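Local structure of adenine phosphoribosyltransferase, putative (Trypanosoma brucei brucei, 5VN4) at the interface of chains A and B. The protein transfers the 5-phosphoribosyl group of phosphoribosyl pyrophosphate to adenine, forming AMP and pyrophosphate in the purine salvage pathway. Residues are numbered along the deposited sequence; one frame, centred on the assembly and turned at random. Chains: chain A/B, Adenine phosphoribosyltransferase, putative.

The interface of chains A and B. Residues chain A 243; chain B 146, 173-174.
The C-terminal tail of chain A, just beyond helix 236-240, lays A:Ile243 against two loops of chain B: the turn B:Cys173-B:Gly174 that follows helix 161-172, and the loop between strands 138-140 and 149-153 that carries B:Lys146. The enzyme is a homodimeric type I phosphoribosyltransferase, and here the last residue of one subunit reaches over the other; the two-fold axis repeats the contact with the chains exchanged. A:Ile243 suits this place because its two branches serve different partners. The longer branch, with CG1 anti to the carbonyl carbon (chi1 -67°) and CD1 extended beyond it, lies over the B:Cys173-B:Gly174 peptide. Its CD1 methyl stands 3.5 Å from the amide N of B:Gly174, and CD1 and CG1 both lie over the face of the B:Cys173 carbonyl. The shorter branch, CG2, turns towards B:Lys146 and meets its CD at 3.9 Å. B:Gly174 has a positive phi (71°), a conformation that glycine adopts readily where a chain leaves a helix; lacking a side chain, it also lets the isoleucine methyl approach the backbone closely. B:Cys173 contributes mainly main chain, its thiol SG pointing away from the isoleucine. The aliphatic part of B:Lys146, extended beyond CG, passes at a slant beside CG2, so the long side chain offers methylene groups to the methyl before ending in a polar amine. Its terminal amine NZ lies 4.3 Å from OXT of the A:Ile243 terminal carboxylate, too far for a direct salt bridge; if the amine is protonated, it and the carboxylate probably attract each other at longer range.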
# COMPACT_ATOMS: atom_id res chain seq x y z
N ILE A 243 9.01 16.60 22.34
CA ILE A 243 9.83 15.43 22.60
C ILE A 243 10.09 15.27 24.10
O ILE A 243 10.38 16.24 24.80
CB ILE A 243 11.15 15.47 21.80
CG1 ILE A 243 10.86 15.34 20.30
CG2 ILE A 243 12.10 14.38 22.26
CD1 ILE A 243 12.09 15.51 19.43
OXT ILE A 243 10.00 14.17 24.65
N LYS B 146 10.91 9.11 20.79
CA LYS B 146 12.36 9.24 20.89
C LYS B 146 13.04 7.92 21.25
O LYS B 146 14.26 7.79 21.04
CB LYS B 146 12.73 10.32 21.90
CG LYS B 146 12.36 9.96 23.32
CD LYS B 146 12.72 11.09 24.27
CE LYS B 146 12.47 10.70 25.72
NZ LYS B 146 12.95 11.75 26.67
N CYS B 173 10.54 13.56 15.92
CA CYS B 173 10.19 12.80 17.11
C CYS B 173 11.42 12.34 17.89
O CYS B 173 11.27 11.64 18.90
CB CYS B 173 9.33 11.59 16.75
SG CYS B 173 7.76 12.01 15.98
N GLY B 174 12.63 12.69 17.43
CA GLY B 174 13.83 12.31 18.15
C GLY B 174 14.18 10.84 18.09
O GLY B 174 14.99 10.37 18.89